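Local coordinates for molybdopterin-guanine dinucleotide biosynthesis protein B (MobB) (Archaeoglobus fulgidus, PDB 2F1R) that probably binds GTP and takes part in the biosynthesis of the molybdopterin-guanine dinucleotide form of the molybdenum cofactor, at residues A[16-19]-A[20-24]; A[85-88]-A[89-93]. All coordinates share one frame; numbering follows the deposited sequence.

Interaction 1: A[16-19]-A[20-24]; sequences TTLI and TRMMP
The carbonyl O of Thr17 receives the backbone N of Arg21 at 3.0 Å with an N-H...O angle of 168°, and the hydroxyl of Thr20 leans toward the same oxygen. These residues lie on helix 12-28, whose start, with Thr16, fits a Walker A P-loop, consistent with the P-loop NTPase clan of the family. Thr20 OG1 lies 3.3 Å from Thr17 O and 3.5 Å from Thr16 O; both bonds are weak, and the single hydroxyl proton can go to either oxygen. With chi1 at 66°, OG1 sits between the backbone N and carbonyl carbon, which turns it back onto the preceding helical turn. The Thr16 hydroxyl is bonded instead to Asp12 O. On the side facing helix 149-160, Leu18 CG meets Met22 CE at 4.0 Å, and both side chains rest on Ile152. Ile19 and Met23 run side by side toward Val35 of strand 33-37, CG2 of Ile19 reaching CE of Met23 at 3.8 Å. The methyl of Thr17 covers one face of the Arg21 guanidinium, with CG2 only 3.4 Å from NE, a buried nitrogen that has no polar partner in the model.

Interaction 2: A[85-88]-A[89-93]; sequences LDWI and YERYL
Helix 85-93 contains a wider pi-type turn at 89-93, and on one flank the Arg91 side chain lies over the indole of Trp87. Arg91 CG stands 4.0 Å from the centroid of the Trp87 six-membered ring and 3° off its normal, a CH-pi contact over the face. The guanidinium extends along the same indole: Trp87 CZ2 lies 3.7 Å from Arg91 CZ, with the two planes 32° apart. A bend at chi2 of Arg91 folds the chain onto the ring. Without the indole of Trp87, as with an alanine here, the Arg91 chain is likely to lose the flat surface it lies on and its guanidinium to turn more freely. Tyr89 N bonds Leu85 O at 2.8 Å, whereas Tyr92 N reaches Ile88 O at 3.0 Å but with an N-H...O angle of only 130°, a weak bond. Ile88 O also lies at the Tyr92 ring edge, in its plane, 3.7 Å from CD2. Leu85 and Leu93 pack on strands 33-37 and 98-102, Trp87 and Arg91 touch Arg75 of strand 70-76, and Tyr92 meets Phe73 of the second subunit.

Interactions 1 and 2 are each confined to one helix, 12-28 and 85-93, and do not touch: their nearest atoms are about 12 Å apart and their centres 22 Å apart, on opposite sides of the chain's centre. Strands 33-37 and 98-102 receive side chains from both, Ile19 from 16-24 and Leu93 from 85-93. Each mixes buried and exposed residues, and each reaches the second subunit. Their chemistry differs: interaction 1 pairs aliphatic and methionine side chains inside and a threonine-arginine contact outside, whereas interaction 2 lays an arginine chain over an indole face. The backbone has regular i to i+4 bonds through Met23 in the first and a wider turn at 89-93 in the second.

Interaction 1: A[16-19]-A[20-24]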
ATOM      1  N   THR A  16       8.684 -15.470  10.810  1.00 20.83           N
ATOM      2  CA  THR A  16       9.203 -14.433   9.904  1.00 20.38           C
ATOM      3  C   THR A  16      10.417 -14.989   9.202  1.00 19.71           C
ATOM      4  O   THR A  16      10.579 -14.780   8.021  1.00 19.55           O
ATOM      5  CB  THR A  16       9.524 -13.093  10.658  1.00 21.69           C
ATOM      6  OG1 THR A  16       8.393 -12.696  11.440  1.00 23.95           O
ATOM      7  CG2 THR A  16       9.876 -11.941   9.689  1.00 20.81           C
ATOM      8  N   THR A  17      11.258 -15.738   9.917  1.00 18.84           N
ATOM      9  CA  THR A  17      12.436 -16.363   9.323  1.00 18.54           C
ATOM     10  C   THR A  17      12.108 -17.430   8.277  1.00 17.91           C
ATOM     11  O   THR A  17      12.736 -17.483   7.232  1.00 17.31           O
ATOM     12  CB  THR A  17      13.372 -16.932  10.436  1.00 20.31           C
ATOM     13  OG1 THR A  17      14.080 -15.838  11.011  1.00 23.25           O
ATOM     14  CG2 THR A  17      14.399 -17.961   9.892  1.00 19.40           C
ATOM     15  N   LEU A  18      11.160 -18.316   8.569  1.00 16.43           N
ATOM     16  CA  LEU A  18      10.755 -19.281   7.582  1.00 16.65           C
ATOM     17  C   LEU A  18      10.280 -18.571   6.282  1.00 16.35           C
ATOM     18  O   LEU A  18      10.624 -19.010   5.183  1.00 15.56           O
ATOM     19  CB  LEU A  18       9.619 -20.139   8.159  1.00 17.58           C
ATOM     20  CG  LEU A  18       9.170 -21.260   7.240  1.00 17.41           C
ATOM     21  CD1 LEU A  18      10.266 -22.282   7.005  1.00 16.68           C
ATOM     22  CD2 LEU A  18       7.933 -21.883   7.831  1.00 20.95           C
ATOM     23  N   ILE A  19       9.453 -17.520   6.417  1.00 16.01           N
ATOM     24  CA  ILE A  19       8.901 -16.776   5.228  1.00 16.07           C
ATOM     25  C   ILE A  19      10.026 -16.204   4.364  1.00 16.01           C
ATOM     26  O   ILE A  19      10.081 -16.458   3.156  1.00 15.64           O
ATOM     27  CB  ILE A  19       7.828 -15.701   5.633  1.00 16.37           C
ATOM     28  CG1 ILE A  19       6.583 -16.411   6.177  1.00 14.36           C
ATOM     29  CG2 ILE A  19       7.362 -14.793   4.440  1.00 15.61           C
ATOM     30  CD1 ILE A  19       5.620 -15.481   6.879  1.00 10.96           C
ATOM     31  N   THR A  20      11.003 -15.563   5.000  1.00 16.86           N
ATOM     32  CA  THR A  20      12.037 -14.862   4.244  1.00 18.17           C
ATOM     33  C   THR A  20      13.047 -15.836   3.608  1.00 18.71           C
ATOM     34  O   THR A  20      13.471 -15.629   2.474  1.00 18.09           O
ATOM     35  CB  THR A  20      12.751 -13.779   5.066  1.00 18.08           C
ATOM     36  OG1 THR A  20      13.469 -14.418   6.111  1.00 20.57           O
ATOM     37  CG2 THR A  20      11.749 -12.805   5.649  1.00 16.92           C
ATOM     38  N   ARG A  21      13.399 -16.906   4.321  1.00 18.81           N
ATOM     39  CA  ARG A  21      14.232 -17.963   3.747  1.00 20.53           C
ATOM     40  C   ARG A  21      13.541 -18.690   2.610  1.00 18.72           C
ATOM     41  O   ARG A  21      14.170 -19.033   1.636  1.00 19.45           O
ATOM     42  CB  ARG A  21      14.677 -18.963   4.838  1.00 20.48           C
ATOM     43  CG  ARG A  21      15.824 -18.389   5.701  1.00 23.48           C
ATOM     44  CD  ARG A  21      16.472 -19.457   6.614  1.00 26.17           C
ATOM     45  NE  ARG A  21      15.426 -20.094   7.421  1.00 40.64           N
ATOM     46  CZ  ARG A  21      15.580 -21.120   8.269  1.00 45.81           C
ATOM     47  NH1 ARG A  21      16.791 -21.675   8.495  1.00 44.20           N
ATOM     48  NH2 ARG A  21      14.482 -21.593   8.890  1.00 46.68           N
ATOM     49  N   MET A  22      12.236 -18.943   2.719  1.00 17.39           N
ATOM     50  CA  MET A  22      11.546 -19.602   1.590  1.00 15.38           C
ATOM     51  C   MET A  22      11.393 -18.678   0.349  1.00 16.18           C
ATOM     52  O   MET A  22      11.506 -19.138  -0.798  1.00 15.72           O
ATOM     53  CB  MET A  22      10.170 -20.122   2.000  1.00 14.84           C
ATOM     54  CG  MET A  22      10.155 -21.290   3.014  1.00 14.69           C
ATOM     55  SD  MET A  22       8.509 -22.059   3.162  1.00 10.35           S
ATOM     56  CE  MET A  22       7.506 -20.603   3.624  1.00 10.13           C
ATOM     57  N   MET A  23      11.122 -17.391   0.596  1.00 16.74           N
ATOM     58  CA  MET A  23      10.801 -16.424  -0.469  1.00 17.57           C
ATOM     59  C   MET A  23      11.674 -16.487  -1.757  1.00 19.05           C
ATOM     60  O   MET A  23      11.121 -16.660  -2.878  1.00 18.37           O
ATOM     61  CB  MET A  23      10.652 -14.982   0.122  1.00 17.30           C
ATOM     62  CG  MET A  23       9.744 -14.016  -0.721  1.00 13.31           C
ATOM     63  SD  MET A  23       8.114 -14.644  -1.044  1.00  3.97           S
ATOM     64  CE  MET A  23       7.519 -14.705   0.615  1.00 11.08           C
ATOM     65  N   PRO A  24      13.017 -16.382  -1.638  1.00 20.74           N
ATOM     66  CA  PRO A  24      13.800 -16.520  -2.914  1.00 22.50           C
ATOM     67  C   PRO A  24      13.513 -17.811  -3.714  1.00 23.34           C
ATOM     68  O   PRO A  24      13.457 -17.744  -4.925  1.00 24.36           O
ATOM     69  CB  PRO A  24      15.253 -16.500  -2.470  1.00 22.88           C
ATOM     70  CG  PRO A  24      15.241 -15.793  -1.114  1.00 23.70           C
ATOM     71  CD  PRO A  24      13.885 -16.125  -0.476  1.00 21.35           C
TER

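Interaction 2: A[85-88]-A[89-93]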
ATOM      1  N   LEU A  85      -9.423 -10.922   5.987  1.00 16.95           N
ATOM      2  CA  LEU A  85      -8.517 -11.374   4.956  1.00 16.83           C
ATOM      3  C   LEU A  85      -9.116 -11.422   3.542  1.00 17.23           C
ATOM      4  O   LEU A  85      -8.413 -11.192   2.565  1.00 17.56           O
ATOM      5  CB  LEU A  85      -7.948 -12.755   5.314  1.00 16.53           C
ATOM      6  CG  LEU A  85      -6.747 -12.836   6.233  1.00 15.37           C
ATOM      7  CD1 LEU A  85      -6.361 -14.317   6.518  1.00 13.11           C
ATOM      8  CD2 LEU A  85      -5.540 -12.043   5.651  1.00 13.47           C
ATOM      9  N   ASP A  86     -10.392 -11.750   3.425  1.00 17.99           N
ATOM     10  CA  ASP A  86     -11.038 -11.830   2.127  1.00 18.95           C
ATOM     11  C   ASP A  86     -11.265 -10.471   1.509  1.00 18.71           C
ATOM     12  O   ASP A  86     -11.175 -10.339   0.273  1.00 19.17           O
ATOM     13  CB  ASP A  86     -12.387 -12.524   2.225  1.00 20.75           C
ATOM     14  CG  ASP A  86     -12.294 -13.957   2.792  1.00 23.79           C
ATOM     15  OD1 ASP A  86     -11.360 -14.726   2.428  1.00 21.74           O
ATOM     16  OD2 ASP A  86     -13.198 -14.281   3.603  1.00 28.93           O
ATOM     17  N   TRP A  87     -11.608  -9.490   2.351  1.00 16.56           N
ATOM     18  CA  TRP A  87     -11.726  -8.091   1.950  1.00 16.38           C
ATOM     19  C   TRP A  87     -10.354  -7.607   1.497  1.00 16.26           C
ATOM     20  O   TRP A  87     -10.260  -6.921   0.508  1.00 17.14           O
ATOM     21  CB  TRP A  87     -12.232  -7.222   3.125  1.00 16.07           C
ATOM     22  CG  TRP A  87     -12.555  -5.805   2.788  1.00 14.59           C
ATOM     23  CD1 TRP A  87     -13.751  -5.339   2.343  1.00 16.02           C
ATOM     24  CD2 TRP A  87     -11.678  -4.652   2.845  1.00 16.89           C
ATOM     25  NE1 TRP A  87     -13.689  -3.982   2.137  1.00 17.10           N
ATOM     26  CE2 TRP A  87     -12.435  -3.531   2.439  1.00 15.41           C
ATOM     27  CE3 TRP A  87     -10.337  -4.457   3.209  1.00 16.01           C
ATOM     28  CZ2 TRP A  87     -11.895  -2.235   2.368  1.00 15.65           C
ATOM     29  CZ3 TRP A  87      -9.801  -3.158   3.130  1.00 14.58           C
ATOM     30  CH2 TRP A  87     -10.578  -2.081   2.715  1.00 16.87           C
ATOM     31  N   ILE A  88      -9.290  -7.984   2.205  1.00 15.97           N
ATOM     32  CA  ILE A  88      -7.942  -7.582   1.805  1.00 15.65           C
ATOM     33  C   ILE A  88      -7.550  -8.227   0.469  1.00 16.21           C
ATOM     34  O   ILE A  88      -7.092  -7.531  -0.419  1.00 13.98           O
ATOM     35  CB  ILE A  88      -6.881  -7.842   2.891  1.00 16.06           C
ATOM     36  CG1 ILE A  88      -7.171  -7.062   4.173  1.00 15.48           C
ATOM     37  CG2 ILE A  88      -5.481  -7.414   2.428  1.00 16.13           C
ATOM     38  CD1 ILE A  88      -6.384  -7.604   5.434  1.00 14.45           C
ATOM     39  N   TYR A  89      -7.708  -9.549   0.364  1.00 17.28           N
ATOM     40  CA  TYR A  89      -7.503 -10.299  -0.897  1.00 18.17           C
ATOM     41  C   TYR A  89      -8.189  -9.619  -2.098  1.00 19.48           C
ATOM     42  O   TYR A  89      -7.534  -9.358  -3.133  1.00 18.57           O
ATOM     43  CB  TYR A  89      -7.952 -11.766  -0.747  1.00 17.94           C
ATOM     44  CG  TYR A  89      -7.563 -12.647  -1.914  1.00 19.76           C
ATOM     45  CD1 TYR A  89      -6.340 -13.342  -1.915  1.00 18.99           C
ATOM     46  CD2 TYR A  89      -8.402 -12.767  -3.053  1.00 18.52           C
ATOM     47  CE1 TYR A  89      -5.964 -14.111  -3.017  1.00 19.08           C
ATOM     48  CE2 TYR A  89      -8.016 -13.528  -4.155  1.00 18.06           C
ATOM     49  CZ  TYR A  89      -6.812 -14.209  -4.122  1.00 17.88           C
ATOM     50  OH  TYR A  89      -6.425 -14.994  -5.220  1.00 23.95           O
ATOM     51  N   GLU A  90      -9.482  -9.292  -1.969  1.00 20.59           N
ATOM     52  CA  GLU A  90     -10.198  -8.622  -3.084  1.00 22.88           C
ATOM     53  C   GLU A  90      -9.663  -7.283  -3.545  1.00 23.15           C
ATOM     54  O   GLU A  90      -9.531  -7.035  -4.755  1.00 23.66           O
ATOM     55  CB  GLU A  90     -11.691  -8.483  -2.809  1.00 23.75           C
ATOM     56  CG  GLU A  90     -12.429  -9.857  -2.720  1.00 29.04           C
ATOM     57  CD  GLU A  90     -12.203 -10.787  -3.920  1.00 35.99           C
ATOM     58  OE1 GLU A  90     -11.996 -10.282  -5.077  1.00 39.99           O
ATOM     59  OE2 GLU A  90     -12.265 -12.033  -3.696  1.00 37.34           O
ATOM     60  N   ARG A  91      -9.385  -6.405  -2.593  1.00 22.80           N
ATOM     61  CA  ARG A  91      -8.922  -5.079  -2.928  1.00 24.22           C
ATOM     62  C   ARG A  91      -7.524  -5.101  -3.483  1.00 23.74           C
ATOM     63  O   ARG A  91      -7.164  -4.241  -4.286  1.00 24.05           O
ATOM     64  CB  ARG A  91      -8.922  -4.177  -1.694  1.00 24.57           C
ATOM     65  CG  ARG A  91     -10.254  -4.046  -1.084  1.00 30.90           C
ATOM     66  CD  ARG A  91     -10.985  -2.809  -1.580  1.00 37.85           C
ATOM     67  NE  ARG A  91     -12.419  -2.962  -1.325  1.00 43.37           N
ATOM     68  CZ  ARG A  91     -13.248  -1.957  -1.049  1.00 46.21           C
ATOM     69  NH1 ARG A  91     -12.799  -0.709  -0.965  1.00 45.79           N
ATOM     70  NH2 ARG A  91     -14.535  -2.208  -0.835  1.00 48.75           N
ATOM     71  N   TYR A  92      -6.715  -6.058  -3.035  1.00 21.92           N
ATOM     72  CA  TYR A  92      -5.287  -5.874  -3.174  1.00 21.24           C
ATOM     73  C   TYR A  92      -4.531  -7.020  -3.824  1.00 18.89           C
ATOM     74  O   TYR A  92      -3.486  -6.804  -4.414  1.00 17.90           O
ATOM     75  CB  TYR A  92      -4.678  -5.619  -1.799  1.00 24.00           C
ATOM     76  CG  TYR A  92      -4.956  -4.243  -1.276  1.00 26.70           C
ATOM     77  CD1 TYR A  92      -4.202  -3.158  -1.701  1.00 29.73           C
ATOM     78  CD2 TYR A  92      -5.980  -4.022  -0.370  1.00 29.09           C
ATOM     79  CE1 TYR A  92      -4.451  -1.892  -1.235  1.00 30.29           C
ATOM     80  CE2 TYR A  92      -6.246  -2.749   0.107  1.00 31.08           C
ATOM     81  CZ  TYR A  92      -5.462  -1.691  -0.330  1.00 30.26           C
ATOM     82  OH  TYR A  92      -5.719  -0.416   0.135  1.00 32.43           O
ATOM     83  N   LEU A  93      -5.044  -8.229  -3.673  1.00 15.95           N
ATOM     84  CA  LEU A  93      -4.199  -9.393  -3.790  1.00 15.04           C
ATOM     85  C   LEU A  93      -4.653 -10.389  -4.849  1.00 14.77           C
ATOM     86  O   LEU A  93      -4.088 -11.472  -4.959  1.00 14.75           O
ATOM     87  CB  LEU A  93      -4.076 -10.073  -2.405  1.00 14.93           C
ATOM     88  CG  LEU A  93      -3.457  -9.294  -1.217  1.00 12.53           C
ATOM     89  CD1 LEU A  93      -3.117 -10.217  -0.071  1.00 13.38           C
ATOM     90  CD2 LEU A  93      -2.230  -8.498  -1.558  1.00 14.80           C
TER